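Endo alpha-1,4 polygalactosaminidase (Neosartorya fumigata, PDB 6OJ1) is an endo-acting glycoside hydrolase that cleaves alpha-1,4-linked polygalactosamine and disrupts microbial biofilms. Local coordinates at residues Y60-F65 with K69-G74; D132-A137 with A174-A179. All coordinates share one frame; numbering follows the deposited sequence.

Contact 1 joins a barrel strand to the helix that follows it, and contact 2 joins two helices of the shell around the (beta/alpha)-barrel. Their centres lie 16 Å apart, yet they touch through the loop end of 60-65. L64 CD1 approaches A137 CA at 3.5 Å, L64 CD2 lies 3.6 Å from R133 O, and the F65 ring brings CZ to 3.5 Å from R133 NE. Thus helix 124-140 meets the loop end of 60-65 and, through L134, helix 163-179. No substrate is bound. Side chains of I72 and A177 are each about 11 Å from a NAG, which belongs to surface glycans rather than to a binding pocket.

Contact 1 (Y60-F65 with K69-G74); sequences YDIDLF and KSTIAG
No flat group takes part where I62 meets T71 and I72; all three touch through aliphatic branches. Among the flat groups of 60-65, the D63 carboxylate, one residue beyond I62, is held by its own turn. F65 N approaches its OD2 at 2.9 Å from above the carboxylate plane, 49° out of it, and the N-H...O angle of 130° shows a strongly bent bond. This closes an Asx turn at the end of the strand. The same OD2 also accepts from I66 N, while OD1 forms a salt bridge with R95, so both oxygens are engaged and the group's rotation is restricted. Strand 59-63, helix 69-77 and strand 81-87 form a beta-alpha-beta unit of the barrel, and the apolar contact lies inside it, between the strand and the helix that follows. I62 sends its CB toward the helix. Its CG1 stands between the backbone N and the carbonyl carbon (chi1 61°), and the extended branch beyond carries CD1 to the helix surface. There I62 CD1 lies 4.2 Å from I72 CG1, the two side chains running obliquely to one another, and 4.4 Å from T71 CG2. The contact is sparse: the CA atoms of I62 and I72 are 9.0 Å apart, and only 91 Å² is buried in all. T71 turns its methyl to I62 while OG1 hydrogen-bonds D68 OD1; V82 of the next strand also touches I62.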
loop_
_atom_site.group_PDB
_atom_site.type_symbol
_atom_site.label_atom_id
_atom_site.label_comp_id
_atom_site.label_asym_id
_atom_site.label_seq_id
_atom_site.Cartn_x
_atom_site.Cartn_y
_atom_site.Cartn_z
ATOM N N TYR A 60 -10.319 3.498 -4.845
ATOM C CA TYR A 60 -9.520 2.679 -5.750
ATOM C C TYR A 60 -8.048 2.927 -5.470
ATOM O O TYR A 60 -7.617 4.079 -5.459
ATOM C CB TYR A 60 -9.811 3.011 -7.220
ATOM C CG TYR A 60 -11.008 2.296 -7.838
ATOM C CD1 TYR A 60 -12.279 2.433 -7.308
ATOM C CD2 TYR A 60 -10.851 1.507 -8.974
ATOM C CE1 TYR A 60 -13.370 1.789 -7.882
ATOM C CE2 TYR A 60 -11.923 0.860 -9.548
ATOM C CZ TYR A 60 -13.182 1.009 -8.998
ATOM O OH TYR A 60 -14.269 0.380 -9.568
ATOM N N ASP A 61 -7.287 1.851 -5.250
ATOM C CA ASP A 61 -5.838 1.900 -5.051
ATOM C C ASP A 61 -5.216 1.387 -6.353
ATOM O O ASP A 61 -5.418 0.226 -6.730
ATOM C CB ASP A 61 -5.447 1.050 -3.839
ATOM C CG ASP A 61 -3.967 1.114 -3.497
ATOM O OD1 ASP A 61 -3.170 1.719 -4.240
ATOM O OD2 ASP A 61 -3.607 0.541 -2.442
ATOM N N ILE A 62 -4.498 2.263 -7.064
ATOM C CA ILE A 62 -3.968 1.937 -8.386
ATOM C C ILE A 62 -2.525 2.423 -8.489
ATOM O O ILE A 62 -2.066 3.271 -7.715
ATOM C CB ILE A 62 -4.813 2.550 -9.518
ATOM C CG1 ILE A 62 -4.813 4.081 -9.405
ATOM C CG2 ILE A 62 -6.266 2.016 -9.471
ATOM C CD1 ILE A 62 -5.641 4.795 -10.494
ATOM N N ASP A 63 -1.811 1.884 -9.475
ATOM C CA ASP A 63 -0.389 2.186 -9.619
ATOM C C ASP A 63 -0.144 3.646 -9.998
ATOM O O ASP A 63 -0.776 4.187 -10.911
ATOM C CB ASP A 63 0.236 1.253 -10.656
ATOM C CG ASP A 63 1.740 1.422 -10.739
ATOM O OD1 ASP A 63 2.458 0.773 -9.937
ATOM O OD2 ASP A 63 2.194 2.238 -11.572
ATOM N N LEU A 64 0.800 4.281 -9.288
ATOM C CA LEU A 64 1.128 5.685 -9.515
ATOM C C LEU A 64 1.635 5.944 -10.930
ATOM O O LEU A 64 1.293 6.963 -11.543
ATOM C CB LEU A 64 2.194 6.123 -8.496
ATOM C CG LEU A 64 2.831 7.491 -8.750
ATOM C CD1 LEU A 64 1.793 8.591 -8.662
ATOM C CD2 LEU A 64 3.953 7.694 -7.734
ATOM N N PHE A 65 2.498 5.073 -11.443
ATOM C CA PHE A 65 3.207 5.395 -12.676
ATOM C C PHE A 65 2.361 5.125 -13.908
ATOM O O PHE A 65 2.347 5.939 -14.836
ATOM C CB PHE A 65 4.496 4.584 -12.780
ATOM C CG PHE A 65 5.626 5.112 -11.940
ATOM C CD1 PHE A 65 6.428 6.151 -12.405
ATOM C CD2 PHE A 65 5.914 4.543 -10.715
ATOM C CE1 PHE A 65 7.489 6.627 -11.649
ATOM C CE2 PHE A 65 6.985 5.016 -9.942
ATOM C CZ PHE A 65 7.767 6.064 -10.410
ATOM N N LYS A 69 -3.437 11.062 -15.438
ATOM C CA LYS A 69 -4.257 12.053 -14.748
ATOM C C LYS A 69 -5.730 11.888 -15.084
ATOM O O LYS A 69 -6.599 12.056 -14.220
ATOM C CB LYS A 69 -3.782 13.456 -15.135
ATOM C CG LYS A 69 -3.740 14.467 -14.020
ATOM C CD LYS A 69 -3.492 15.862 -14.591
ATOM C CE LYS A 69 -2.402 15.844 -15.656
ATOM N NZ LYS A 69 -1.070 15.453 -15.112
ATOM N N SER A 70 -6.030 11.551 -16.339
ATOM C CA SER A 70 -7.416 11.470 -16.781
ATOM C C SER A 70 -8.153 10.312 -16.113
ATOM O O SER A 70 -9.356 10.408 -15.840
ATOM C CB SER A 70 -7.457 11.329 -18.303
ATOM O OG SER A 70 -8.745 10.935 -18.732
ATOM N N THR A 71 -7.458 9.198 -15.876
ATOM C CA THR A 71 -8.071 8.076 -15.170
ATOM C C THR A 71 -8.382 8.444 -13.727
ATOM O O THR A 71 -9.469 8.145 -13.218
ATOM C CB THR A 71 -7.141 6.858 -15.224
ATOM O OG1 THR A 71 -7.034 6.399 -16.583
ATOM C CG2 THR A 71 -7.659 5.730 -14.337
ATOM N N ILE A 72 -7.443 9.117 -13.066
ATOM C CA ILE A 72 -7.629 9.509 -11.671
ATOM C C ILE A 72 -8.765 10.522 -11.552
ATOM O O ILE A 72 -9.667 10.379 -10.718
ATOM C CB ILE A 72 -6.301 10.046 -11.108
ATOM C CG1 ILE A 72 -5.262 8.921 -11.093
ATOM C CG2 ILE A 72 -6.491 10.636 -9.699
ATOM C CD1 ILE A 72 -3.845 9.391 -10.806
ATOM N N ALA A 73 -8.760 11.546 -12.406
ATOM C CA ALA A 73 -9.840 12.525 -12.379
ATOM C C ALA A 73 -11.185 11.882 -12.711
ATOM O O ALA A 73 -12.220 12.262 -12.147
ATOM C CB ALA A 73 -9.530 13.664 -13.347
ATOM N N GLY A 74 -11.187 10.907 -13.620
ATOM C CA GLY A 74 -12.435 10.240 -13.971
ATOM C C GLY A 74 -13.047 9.500 -12.795
ATOM O O GLY A 74 -14.270 9.502 -12.615
#

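Contact 2 (D132-A137 with A174-A179); sequences DRLDMA and ANAAHA
L134 reaches from helix 124-140 across to A176 and A177 of helix 163-179, two helices of the shell around the (beta/alpha)-barrel. The leucine fork does all the touching from its side. Its CD1 comes within 3.5 Å of A176 CB, a tight methyl-to-methyl approach, and also lies 4.0 Å from A177 N, so that branch sits over the helix backbone between the two alanines. The other branch, CD2, is looser, 4.5 Å from A177 CB. What aims the fork is the side-chain shape: CG stands beside the backbone N, opposite the carbonyl carbon (chi1 -68°), and CD1 continues the chain in an extended line (chi2 173°). Small residues on the receiving helix allow the closeness, with the CA atoms of L134 and A177 only 6.5 Å apart. The side-chain pairs across this 105 Å² interface are apolar, and no hydrogen bond joins 132-137 to 174-179. Further out, L134 also touches V145 and F86 of the barrel strands, so its side chain packs against both helix 163-179 and the barrel sheet. A polar link lies beside this packing: R180 forms a salt bridge through NE with D135 OD1 and hydrogen-bonds A176 O through NH2, thereby bridging the two helices. On helix 163-179, H178 bonds T30 OG1 through ND1 and Q201 OE1 through NE2, while A174 O sits 3.1 Å above its ring plane, displaced toward the rim.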
loop_
_atom_site.group_PDB
_atom_site.type_symbol
_atom_site.label_atom_id
_atom_site.label_comp_id
_atom_site.label_asym_id
_atom_site.label_seq_id
_atom_site.Cartn_x
_atom_site.Cartn_y
_atom_site.Cartn_z
ATOM N N ASP A 132 10.290 13.043 -5.207
ATOM C CA ASP A 132 9.917 13.220 -6.615
ATOM C C ASP A 132 8.664 12.408 -6.963
ATOM O O ASP A 132 7.796 12.876 -7.714
ATOM C CB ASP A 132 11.064 12.799 -7.540
ATOM C CG ASP A 132 12.295 13.690 -7.440
ATOM O OD1 ASP A 132 12.253 14.749 -6.782
ATOM O OD2 ASP A 132 13.329 13.295 -8.027
ATOM N N ARG A 133 8.563 11.179 -6.441
ATOM C CA ARG A 133 7.392 10.351 -6.713
ATOM C C ARG A 133 6.152 10.924 -6.042
ATOM O O ARG A 133 5.062 10.882 -6.623
ATOM C CB ARG A 133 7.642 8.907 -6.263
ATOM C CG ARG A 133 8.626 8.153 -7.188
ATOM C CD ARG A 133 8.978 6.757 -6.659
ATOM N NE ARG A 133 9.855 6.041 -7.585
ATOM C CZ ARG A 133 10.172 4.753 -7.477
ATOM N NH1 ARG A 133 9.718 4.023 -6.459
ATOM N NH2 ARG A 133 10.962 4.191 -8.392
ATOM N N LEU A 134 6.302 11.481 -4.828
ATOM C CA LEU A 134 5.168 12.143 -4.178
ATOM C C LEU A 134 4.732 13.388 -4.946
ATOM O O LEU A 134 3.533 13.688 -5.017
ATOM C CB LEU A 134 5.520 12.513 -2.730
ATOM C CG LEU A 134 5.690 11.298 -1.800
ATOM C CD1 LEU A 134 6.210 11.768 -0.421
ATOM C CD2 LEU A 134 4.408 10.486 -1.636
ATOM N N ASP A 135 5.690 14.138 -5.506
ATOM C CA ASP A 135 5.353 15.238 -6.402
ATOM C C ASP A 135 4.486 14.744 -7.550
ATOM O O ASP A 135 3.468 15.361 -7.886
ATOM C CB ASP A 135 6.618 15.890 -6.977
ATOM C CG ASP A 135 7.358 16.769 -5.991
ATOM O OD1 ASP A 135 6.897 16.979 -4.847
ATOM O OD2 ASP A 135 8.442 17.258 -6.388
ATOM N N MET A 136 4.885 13.631 -8.167
ATOM C CA MET A 136 4.097 13.079 -9.265
ATOM C C MET A 136 2.692 12.699 -8.808
ATOM O O MET A 136 1.703 12.999 -9.490
ATOM C CB MET A 136 4.794 11.865 -9.880
ATOM C CG MET A 136 3.852 11.159 -10.891
ATOM S SD MET A 136 4.591 9.672 -11.600
ATOM C CE MET A 136 5.729 10.448 -12.721
ATOM N N ALA A 137 2.581 12.029 -7.654
ATOM C CA ALA A 137 1.262 11.673 -7.130
ATOM C C ALA A 137 0.398 12.909 -6.931
ATOM O O ALA A 137 -0.772 12.933 -7.338
ATOM C CB ALA A 137 1.394 10.900 -5.815
ATOM N N ALA A 174 5.148 10.379 5.419
ATOM C CA ALA A 174 3.846 10.900 5.831
ATOM C C ALA A 174 3.849 12.422 5.875
ATOM O O ALA A 174 2.914 13.070 5.393
ATOM C CB ALA A 174 3.449 10.343 7.204
ATOM N N ASN A 175 4.888 13.012 6.464
ATOM C CA ASN A 175 4.960 14.465 6.504
ATOM C C ASN A 175 5.053 15.048 5.099
ATOM O O ASN A 175 4.447 16.086 4.812
ATOM C CB ASN A 175 6.142 14.902 7.370
ATOM C CG ASN A 175 5.966 14.497 8.821
ATOM O OD1 ASN A 175 4.838 14.325 9.297
ATOM N ND2 ASN A 175 7.077 14.339 9.530
ATOM N N ALA A 176 5.793 14.383 4.208
ATOM C CA ALA A 176 5.913 14.864 2.832
ATOM C C ALA A 176 4.597 14.735 2.075
ATOM O O ALA A 176 4.228 15.630 1.294
ATOM C CB ALA A 176 6.998 14.080 2.096
ATOM N N ALA A 177 3.900 13.608 2.255
ATOM C CA ALA A 177 2.592 13.449 1.623
ATOM C C ALA A 177 1.610 14.485 2.155
ATOM O O ALA A 177 0.887 15.129 1.385
ATOM C CB ALA A 177 2.058 12.035 1.868
ATOM N N HIS A 178 1.577 14.675 3.477
ATOM C CA HIS A 178 0.631 15.640 4.024
ATOM C C HIS A 178 0.951 17.048 3.541
ATOM O O HIS A 178 0.037 17.851 3.332
ATOM C CB HIS A 178 0.630 15.586 5.558
ATOM C CG HIS A 178 0.147 14.284 6.117
ATOM N ND1 HIS A 178 0.457 13.859 7.393
ATOM C CD2 HIS A 178 -0.624 13.310 5.571
ATOM C CE1 HIS A 178 -0.093 12.674 7.604
ATOM N NE2 HIS A 178 -0.758 12.320 6.517
ATOM N N ALA A 179 2.236 17.345 3.318
ATOM C CA ALA A 179 2.624 18.668 2.830
ATOM C C ALA A 179 2.133 18.895 1.414
ATOM O O ALA A 179 1.967 20.046 0.992
ATOM C CB ALA A 179 4.140 18.831 2.868
#